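Local atomic coordinates of beta-glycosidase (Bacteroides caccae, PDB entry 6T2R), a protein that probably cleaves internal beta-galactosidic links in mucin O-glycans as a family 16 glycoside hydrolase of a gut bacterium, opening them to further breakdown. Residues R66-I80 and D83-L97. Numbering follows the deposited sequence.
With SO4 (sulfate ion), chain C.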
ATOM      1  N   ARG A  66      -9.680   1.789  18.941  1.00 28.99           N
ATOM      2  CA  ARG A  66     -10.897   1.271  18.279  1.00 30.33           C
ATOM      3  C   ARG A  66     -10.675   1.147  16.770  1.00 30.97           C
ATOM      4  O   ARG A  66     -11.607   0.679  16.091  1.00 32.07           O
ATOM      5  CB  ARG A  66     -12.089   2.162  18.608  1.00 33.48           C
ATOM      6  CG  ARG A  66     -12.571   2.043  20.052  1.00 34.29           C
ATOM      7  CD  ARG A  66     -13.630   3.081  20.358  1.00 35.41           C
ATOM      8  NE  ARG A  66     -13.048   4.395  20.123  1.00 46.38           N
ATOM      9  CZ  ARG A  66     -13.707   5.562  20.039  1.00 55.31           C
ATOM     10  NH1 ARG A  66     -15.025   5.629  20.172  1.00 52.09           N
ATOM     11  NH2 ARG A  66     -13.035   6.680  19.821  1.00 52.10           N
ATOM     12  N   CYS A  67      -9.516   1.551  16.245  1.00 30.75           N
ATOM     13  CA  CYS A  67      -9.244   1.479  14.786  1.00 30.97           C
ATOM     14  C   CYS A  67      -8.371   0.249  14.447  1.00 30.95           C
ATOM     15  O   CYS A  67      -8.076   0.015  13.262  1.00 30.06           O
ATOM     16  CB  CYS A  67      -8.612   2.780  14.314  1.00 31.48           C
ATOM     17  SG  CYS A  67      -9.760   4.184  14.338  1.00 32.30           S
ATOM     18  N   TYR A  68      -7.957  -0.510  15.452  1.00 30.37           N
ATOM     19  CA  TYR A  68      -6.926  -1.577  15.339  1.00 29.95           C
ATOM     20  C   TYR A  68      -7.413  -2.824  16.078  1.00 28.47           C
ATOM     21  O   TYR A  68      -8.013  -2.676  17.143  1.00 30.82           O
ATOM     22  CB  TYR A  68      -5.615  -1.107  15.948  1.00 26.47           C
ATOM     23  CG  TYR A  68      -5.082   0.128  15.290  1.00 28.51           C
ATOM     24  CD1 TYR A  68      -5.530   1.380  15.661  1.00 28.65           C
ATOM     25  CD2 TYR A  68      -4.151   0.037  14.273  1.00 28.55           C
ATOM     26  CE1 TYR A  68      -5.041   2.526  15.053  1.00 32.67           C
ATOM     27  CE2 TYR A  68      -3.685   1.167  13.624  1.00 30.63           C
ATOM     28  CZ  TYR A  68      -4.113   2.413  14.027  1.00 32.25           C
ATOM     29  OH  TYR A  68      -3.610   3.521  13.420  1.00 33.70           O
ATOM     30  N   GLU A  69      -7.208  -3.998  15.493  1.00 28.08           N
ATOM     31  CA  GLU A  69      -7.478  -5.299  16.151  1.00 29.57           C
ATOM     32  C   GLU A  69      -6.528  -6.365  15.604  1.00 28.75           C
ATOM     33  O   GLU A  69      -6.189  -6.295  14.429  1.00 29.75           O
ATOM     34  CB  GLU A  69      -8.943  -5.672  15.992  1.00 28.18           C
ATOM     35  CG  GLU A  69      -9.337  -6.761  16.955  1.00 33.03           C
ATOM     36  CD  GLU A  69     -10.761  -7.260  16.808  1.00 34.02           C
ATOM     37  OE1 GLU A  69     -11.052  -8.344  17.366  1.00 32.99           O
ATOM     38  OE2 GLU A  69     -11.564  -6.572  16.110  1.00 29.55           O
ATOM     39  N   MET A  70      -6.034  -7.258  16.462  1.00 31.88           N
ATOM     40  CA  MET A  70      -5.480  -8.577  16.049  1.00 28.17           C
ATOM     41  C   MET A  70      -6.556  -9.620  16.363  1.00 29.90           C
ATOM     42  O   MET A  70      -7.062  -9.639  17.500  1.00 32.28           O
ATOM     43  CB  MET A  70      -4.184  -8.917  16.785  1.00 29.01           C
ATOM     44  CG  MET A  70      -3.194  -7.811  16.771  1.00 32.68           C
ATOM     45  SD  MET A  70      -2.652  -7.358  15.088  1.00 33.92           S
ATOM     46  CE  MET A  70      -1.561  -8.733  14.740  1.00 36.97           C
ATOM     47  N   ARG A  71      -6.962 -10.397  15.367  1.00 28.82           N
ATOM     48  CA  ARG A  71      -8.078 -11.348  15.477  1.00 35.36           C
ATOM     49  C   ARG A  71      -7.765 -12.578  14.638  1.00 37.22           C
ATOM     50  O   ARG A  71      -7.657 -12.463  13.398  1.00 40.53           O
ATOM     51  CB  ARG A  71      -9.349 -10.660  14.997  1.00 33.03           C
ATOM     52  CG  ARG A  71     -10.544 -11.585  15.009  1.00 35.74           C
ATOM     53  CD  ARG A  71     -11.812 -10.769  14.912  1.00 40.29           C
ATOM     54  NE  ARG A  71     -12.065 -10.398  13.550  1.00 40.97           N
ATOM     55  CZ  ARG A  71     -12.503  -9.222  13.120  1.00 40.66           C
ATOM     56  NH1 ARG A  71     -12.717  -8.201  13.932  1.00 37.40           N
ATOM     57  NH2 ARG A  71     -12.698  -9.077  11.830  1.00 38.71           N
ATOM     58  N   ASN A  72      -7.596 -13.724  15.278  1.00 46.48           N
ATOM     59  CA  ASN A  72      -7.595 -15.013  14.534  1.00 46.77           C
ATOM     60  C   ASN A  72      -6.302 -15.086  13.703  1.00 38.98           C
ATOM     61  O   ASN A  72      -6.396 -15.558  12.593  1.00 41.07           O
ATOM     62  CB  ASN A  72      -8.861 -15.073  13.646  1.00 44.85           C
ATOM     63  CG  ASN A  72      -9.255 -16.459  13.193  1.00 49.33           C
ATOM     64  OD1 ASN A  72      -8.661 -17.457  13.608  1.00 47.66           O
ATOM     65  ND2 ASN A  72     -10.282 -16.525  12.365  1.00 52.79           N
ATOM     66  N   GLY A  73      -5.193 -14.500  14.171  1.00 38.09           N
ATOM     67  CA  GLY A  73      -3.940 -14.323  13.409  1.00 33.00           C
ATOM     68  C   GLY A  73      -4.064 -13.391  12.201  1.00 33.92           C
ATOM     69  O   GLY A  73      -3.174 -13.456  11.347  1.00 32.46           O
ATOM     70  N   LEU A  74      -5.090 -12.525  12.158  1.00 32.98           N
ATOM     71  CA  LEU A  74      -5.289 -11.445  11.149  1.00 32.56           C
ATOM     72  C   LEU A  74      -5.082 -10.060  11.771  1.00 32.59           C
ATOM     73  O   LEU A  74      -5.635  -9.772  12.872  1.00 33.00           O
ATOM     74  CB  LEU A  74      -6.729 -11.506  10.629  1.00 32.43           C
ATOM     75  CG  LEU A  74      -7.117 -12.749   9.842  1.00 31.88           C
ATOM     76  CD1 LEU A  74      -8.506 -12.568   9.277  1.00 32.10           C
ATOM     77  CD2 LEU A  74      -6.108 -13.037   8.734  1.00 34.18           C
ATOM     78  N   LEU A  75      -4.436  -9.161  11.038  1.00 30.75           N
ATOM     79  CA  LEU A  75      -4.460  -7.725  11.395  1.00 27.98           C
ATOM     80  C   LEU A  75      -5.789  -7.109  10.918  1.00 26.64           C
ATOM     81  O   LEU A  75      -6.193  -7.411   9.829  1.00 29.02           O
ATOM     82  CB  LEU A  75      -3.262  -7.013  10.756  1.00 32.66           C
ATOM     83  CG  LEU A  75      -3.367  -5.479  10.762  1.00 30.31           C
ATOM     84  CD1 LEU A  75      -3.175  -4.968  12.188  1.00 28.30           C
ATOM     85  CD2 LEU A  75      -2.349  -4.860   9.789  1.00 33.50           C
ATOM     86  N   ILE A  76      -6.433  -6.262  11.721  1.00 24.04           N
ATOM     87  CA  ILE A  76      -7.734  -5.606  11.393  1.00 27.86           C
ATOM     88  C   ILE A  76      -7.529  -4.117  11.522  1.00 25.69           C
ATOM     89  O   ILE A  76      -7.101  -3.675  12.588  1.00 32.81           O
ATOM     90  CB  ILE A  76      -8.857  -6.045  12.346  1.00 29.67           C
ATOM     91  CG1 ILE A  76      -8.840  -7.554  12.551  1.00 29.23           C
ATOM     92  CG2 ILE A  76     -10.203  -5.549  11.845  1.00 30.64           C
ATOM     93  CD1 ILE A  76      -9.136  -8.307  11.300  1.00 31.14           C
ATOM     94  N   LEU A  77      -7.796  -3.379  10.470  1.00 26.67           N
ATOM     95  CA  LEU A  77      -7.711  -1.902  10.501  1.00 25.69           C
ATOM     96  C   LEU A  77      -9.094  -1.401  10.167  1.00 26.74           C
ATOM     97  O   LEU A  77      -9.663  -2.002   9.235  1.00 25.90           O
ATOM     98  CB  LEU A  77      -6.691  -1.455   9.452  1.00 27.46           C
ATOM     99  CG  LEU A  77      -5.252  -1.870   9.742  1.00 28.47           C
ATOM    100  CD1 LEU A  77      -4.362  -1.585   8.536  1.00 28.69           C
ATOM    101  CD2 LEU A  77      -4.726  -1.151  10.976  1.00 26.29           C
ATOM    102  N   LYS A  78      -9.635  -0.442  10.939  1.00 28.64           N
ATOM    103  CA  LYS A  78     -11.091  -0.109  10.864  1.00 29.89           C
ATOM    104  C   LYS A  78     -11.254   1.373  10.562  1.00 27.02           C
ATOM    105  O   LYS A  78     -10.347   2.149  10.901  1.00 27.92           O
ATOM    106  CB  LYS A  78     -11.834  -0.462  12.154  1.00 28.31           C
ATOM    107  CG  LYS A  78     -11.519  -1.847  12.692  1.00 32.60           C
ATOM    108  CD  LYS A  78     -11.945  -2.081  14.142  1.00 32.09           C
ATOM    109  CE  LYS A  78     -11.434  -3.413  14.641  1.00 32.92           C
ATOM    110  NZ  LYS A  78     -11.898  -3.685  16.024  1.00 33.97           N
ATOM    111  N   GLY A  79     -12.343   1.687   9.886  1.00 29.21           N
ATOM    112  CA  GLY A  79     -12.869   3.048   9.727  1.00 31.44           C
ATOM    113  C   GLY A  79     -14.160   3.184  10.539  1.00 33.39           C
ATOM    114  O   GLY A  79     -15.029   2.337  10.375  1.00 31.56           O
ATOM    115  N   ILE A  80     -14.258   4.188  11.407  1.00 33.81           N
ATOM    116  CA  ILE A  80     -15.398   4.376  12.345  1.00 34.58           C
ATOM    117  C   ILE A  80     -15.820   5.850  12.368  1.00 34.87           C
ATOM    118  O   ILE A  80     -15.018   6.750  12.047  1.00 35.65           O
ATOM    119  CB  ILE A  80     -15.002   3.892  13.750  1.00 36.92           C
ATOM    120  CG1 ILE A  80     -13.928   4.796  14.358  1.00 37.60           C
ATOM    121  CG2 ILE A  80     -14.583   2.430  13.717  1.00 36.13           C
ATOM    122  CD1 ILE A  80     -13.377   4.312  15.664  1.00 38.59           C
ATOM    123  N   ASP A  83     -16.607  10.190  17.729  1.00 46.10           N
ATOM    124  CA  ASP A  83     -17.503  10.888  18.688  1.00 50.90           C
ATOM    125  C   ASP A  83     -16.769  12.032  19.389  1.00 50.80           C
ATOM    126  O   ASP A  83     -17.138  12.281  20.517  1.00 62.10           O
ATOM    127  CB  ASP A  83     -18.073   9.926  19.724  1.00 52.72           C
ATOM    128  CG  ASP A  83     -17.265   8.657  19.820  1.00 59.42           C
ATOM    129  OD1 ASP A  83     -16.031   8.747  20.061  1.00 58.56           O
ATOM    130  OD2 ASP A  83     -17.868   7.599  19.582  1.00 67.42           O
ATOM    131  N   ASN A  84     -15.803  12.711  18.755  1.00 59.19           N
ATOM    132  CA  ASN A  84     -15.128  13.911  19.326  1.00 60.29           C
ATOM    133  C   ASN A  84     -15.894  15.158  18.863  1.00 67.73           C
ATOM    134  O   ASN A  84     -16.020  15.371  17.637  1.00 62.16           O
ATOM    135  CB  ASN A  84     -13.629  13.977  19.000  1.00 62.90           C
ATOM    136  CG  ASN A  84     -12.895  15.139  19.658  1.00 67.71           C
ATOM    137  OD1 ASN A  84     -13.458  15.886  20.459  1.00 70.22           O
ATOM    138  ND2 ASN A  84     -11.628  15.326  19.318  1.00 61.21           N
ATOM    139  N   THR A  85     -16.388  15.923  19.849  1.00 79.90           N
ATOM    140  CA  THR A  85     -17.042  17.256  19.748  1.00 76.63           C
ATOM    141  C   THR A  85     -16.007  18.296  19.353  1.00 73.75           C
ATOM    142  O   THR A  85     -16.362  19.168  18.550  1.00 81.11           O
ATOM    143  CB  THR A  85     -17.620  17.717  21.099  1.00 81.62           C
ATOM    144  OG1 THR A  85     -18.657  16.806  21.463  1.00 75.56           O
ATOM    145  CG2 THR A  85     -18.162  19.134  21.096  1.00 78.46           C
ATOM    146  N   GLU A  86     -14.825  18.237  19.975  1.00 73.67           N
ATOM    147  CA  GLU A  86     -13.679  19.153  19.729  1.00 81.18           C
ATOM    148  C   GLU A  86     -13.813  19.705  18.293  1.00 80.93           C
ATOM    149  O   GLU A  86     -14.058  18.896  17.383  1.00 78.30           O
ATOM    150  CB  GLU A  86     -12.372  18.392  19.997  1.00 85.78           C
ATOM    151  CG  GLU A  86     -11.243  19.251  20.539  1.00 98.29           C
ATOM    152  CD  GLU A  86      -9.889  19.011  19.889  1.00107.43           C
ATOM    153  OE1 GLU A  86      -9.143  19.995  19.681  1.00110.27           O
ATOM    154  OE2 GLU A  86      -9.583  17.838  19.605  1.00113.43           O
ATOM    155  N   ALA A  87     -13.699  21.029  18.094  1.00 83.91           N
ATOM    156  CA  ALA A  87     -13.914  21.731  16.797  1.00 80.26           C
ATOM    157  C   ALA A  87     -12.905  21.255  15.733  1.00 78.40           C
ATOM    158  O   ALA A  87     -13.235  21.350  14.528  1.00 68.13           O
ATOM    159  CB  ALA A  87     -13.842  23.231  16.992  1.00 73.50           C
ATOM    160  N   ASP A  88     -11.725  20.771  16.153  1.00 82.78           N
ATOM    161  CA  ASP A  88     -10.642  20.237  15.274  1.00 81.43           C
ATOM    162  C   ASP A  88     -10.677  18.695  15.239  1.00 72.95           C
ATOM    163  O   ASP A  88      -9.592  18.091  15.262  1.00 79.46           O
ATOM    164  CB  ASP A  88      -9.248  20.681  15.746  1.00 85.50           C
ATOM    165  CG  ASP A  88      -9.076  22.161  16.053  1.00 92.20           C
ATOM    166  OD1 ASP A  88      -9.722  22.991  15.367  1.00 91.52           O
ATOM    167  OD2 ASP A  88      -8.283  22.477  16.973  1.00 86.43           O
ATOM    168  N   ALA A  89     -11.853  18.067  15.183  1.00 56.18           N
ATOM    169  CA  ALA A  89     -11.993  16.597  15.166  1.00 51.73           C
ATOM    170  C   ALA A  89     -12.404  16.155  13.764  1.00 51.46           C
ATOM    171  O   ALA A  89     -13.415  16.696  13.224  1.00 43.91           O
ATOM    172  CB  ALA A  89     -12.992  16.136  16.192  1.00 52.98           C
ATOM    173  N   ALA A  90     -11.662  15.187  13.210  1.00 44.68           N
ATOM    174  CA  ALA A  90     -12.071  14.418  12.011  1.00 43.33           C
ATOM    175  C   ALA A  90     -13.472  13.853  12.267  1.00 38.72           C
ATOM    176  O   ALA A  90     -13.765  13.390  13.393  1.00 37.73           O
ATOM    177  CB  ALA A  90     -11.075  13.321  11.699  1.00 43.98           C
ATOM    178  N   GLN A  91     -14.312  13.905  11.249  1.00 38.63           N
ATOM    179  CA  GLN A  91     -15.649  13.273  11.246  1.00 41.38           C
ATOM    180  C   GLN A  91     -15.511  11.755  11.379  1.00 39.40           C
ATOM    181  O   GLN A  91     -16.373  11.144  12.007  1.00 38.59           O
ATOM    182  CB  GLN A  91     -16.316  13.669   9.941  1.00 44.42           C
ATOM    183  CG  GLN A  91     -17.797  13.365   9.874  1.00 46.19           C
ATOM    184  CD  GLN A  91     -18.358  14.130   8.695  1.00 51.14           C
ATOM    185  OE1 GLN A  91     -17.653  14.905   8.049  1.00 57.46           O
ATOM    186  NE2 GLN A  91     -19.629  13.926   8.398  1.00 52.06           N
ATOM    187  N   TYR A  92     -14.438  11.185  10.828  1.00 36.66           N
ATOM    188  CA  TYR A  92     -14.197   9.723  10.780  1.00 33.96           C
ATOM    189  C   TYR A  92     -12.759   9.444  11.193  1.00 31.42           C
ATOM    190  O   TYR A  92     -11.890  10.312  10.968  1.00 31.50           O
ATOM    191  CB  TYR A  92     -14.476   9.198   9.379  1.00 33.90           C
ATOM    192  CG  TYR A  92     -15.857   9.517   8.897  1.00 33.57           C
ATOM    193  CD1 TYR A  92     -16.929   8.756   9.308  1.00 37.56           C
ATOM    194  CD2 TYR A  92     -16.101  10.551   8.013  1.00 36.15           C
ATOM    195  CE1 TYR A  92     -18.220   9.022   8.885  1.00 38.08           C
ATOM    196  CE2 TYR A  92     -17.387  10.820   7.559  1.00 35.28           C
ATOM    197  CZ  TYR A  92     -18.455  10.071   8.022  1.00 37.66           C
ATOM    198  OH  TYR A  92     -19.742  10.290   7.606  1.00 43.45           O
ATOM    199  N   LEU A  93     -12.547   8.282  11.806  1.00 30.59           N
ATOM    200  CA  LEU A  93     -11.239   7.779  12.301  1.00 33.05           C
ATOM    201  C   LEU A  93     -10.883   6.474  11.567  1.00 35.99           C
ATOM    202  O   LEU A  93     -11.772   5.566  11.473  1.00 35.04           O
ATOM    203  CB  LEU A  93     -11.331   7.524  13.801  1.00 34.08           C
ATOM    204  CG  LEU A  93     -11.678   8.742  14.642  1.00 36.91           C
ATOM    205  CD1 LEU A  93     -11.771   8.347  16.111  1.00 35.32           C
ATOM    206  CD2 LEU A  93     -10.648   9.858  14.433  1.00 38.65           C
ATOM    207  N   THR A  94      -9.646   6.366  11.067  1.00 30.88           N
ATOM    208  CA  THR A  94      -9.182   5.140  10.375  1.00 30.61           C
ATOM    209  C   THR A  94      -7.862   4.694  10.992  1.00 28.59           C
ATOM    210  O   THR A  94      -7.116   5.554  11.524  1.00 29.81           O
ATOM    211  CB  THR A  94      -9.040   5.331   8.856  1.00 30.34           C
ATOM    212  OG1 THR A  94      -8.053   6.349   8.632  1.00 27.63           O
ATOM    213  CG2 THR A  94     -10.357   5.652   8.184  1.00 28.86           C
ATOM    214  N   GLY A  95      -7.624   3.386  10.946  1.00 25.39           N
ATOM    215  CA  GLY A  95      -6.358   2.770  11.388  1.00 25.56           C
ATOM    216  C   GLY A  95      -5.458   2.526  10.190  1.00 27.18           C
ATOM    217  O   GLY A  95      -5.987   2.234   9.083  1.00 27.69           O
ATOM    218  N   GLY A  96      -4.154   2.684  10.405  1.00 26.74           N
ATOM    219  CA  GLY A  96      -3.085   2.448   9.425  1.00 26.28           C
ATOM    220  C   GLY A  96      -1.774   2.135  10.119  1.00 27.31           C
ATOM    221  O   GLY A  96      -1.559   2.635  11.243  1.00 25.18           O
ATOM    222  N   LEU A  97      -0.978   1.258   9.501  1.00 26.13           N
ATOM    223  CA  LEU A  97       0.392   0.933   9.927  1.00 25.72           C
ATOM    224  C   LEU A  97       1.365   1.267   8.792  1.00 26.05           C
ATOM    225  O   LEU A  97       0.993   1.083   7.605  1.00 23.33           O
ATOM    226  CB  LEU A  97       0.491  -0.547  10.266  1.00 28.06           C
ATOM    227  CG  LEU A  97      -0.321  -1.062  11.458  1.00 31.22           C
ATOM    228  CD1 LEU A  97       0.020  -2.532  11.673  1.00 32.00           C
ATOM    229  CD2 LEU A  97      -0.049  -0.297  12.745  1.00 31.88           C
TER
HETATM  230  S   SO4 C 302      -9.547  13.790  16.324  1.00 60.00           S
HETATM  231  O1  SO4 C 302      -9.112  12.434  16.206  1.00 60.21           O
HETATM  232  O2  SO4 C 302     -10.773  13.881  17.124  1.00 65.13           O
HETATM  233  O3  SO4 C 302      -8.499  14.539  16.971  1.00 70.75           O
HETATM  234  O4  SO4 C 302      -9.818  14.332  15.008  1.00 47.06           O
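R66 meets D83 edge to edge, the guanidinium and carboxylate planes nearly coplanar (22° apart), and NH1 reaches the syn lone pair of OD1 in a long salt bridge of 3.3 Å. The bend at chi3 (-59°) puts the guanidinium edge beside D83; its NH2 also pairs with D64. Next along, C67 lays SG against L93 CB at 3.7 Å, while its CB rests by the backbone of G95. The ring of Y68 packs against G95, CZ standing 3.5 Å from the glycine CA; its OH is hydrogen-bonded to S62 O and also lies 3.1 Å from G96 O, at the ring edge, a second acceptor within reach of the same proton, and R49 makes a cation-pi contact with the ring. After the type I' turn R71–L74, the chain comes back along strand 74-80. L75 and L97 touch tip to tip, CD2 to CD1, and L77 covers the peptide between G95 and G96 with CD2. From K78 on, the backbones pair as an antiparallel ladder: G95 N bonds K78 O at 3.0 Å, G79 faces T94 in a non-hydrogen-bonded pair, and I80 and L93 exchange two bonds, I80 N to L93 O being 2.8 Å. I80 CG1, in the crowded position between N and carbonyl carbon (chi1 68°), leans on L93 CB, the same carbon that C67 SG touches. The two strands form a hairpin in the beta-sandwich expected of family 16. On its far side strand 74-81 pairs with strand 251-263, and strand 92-98 is flanked by strands 48-49 and 228-233.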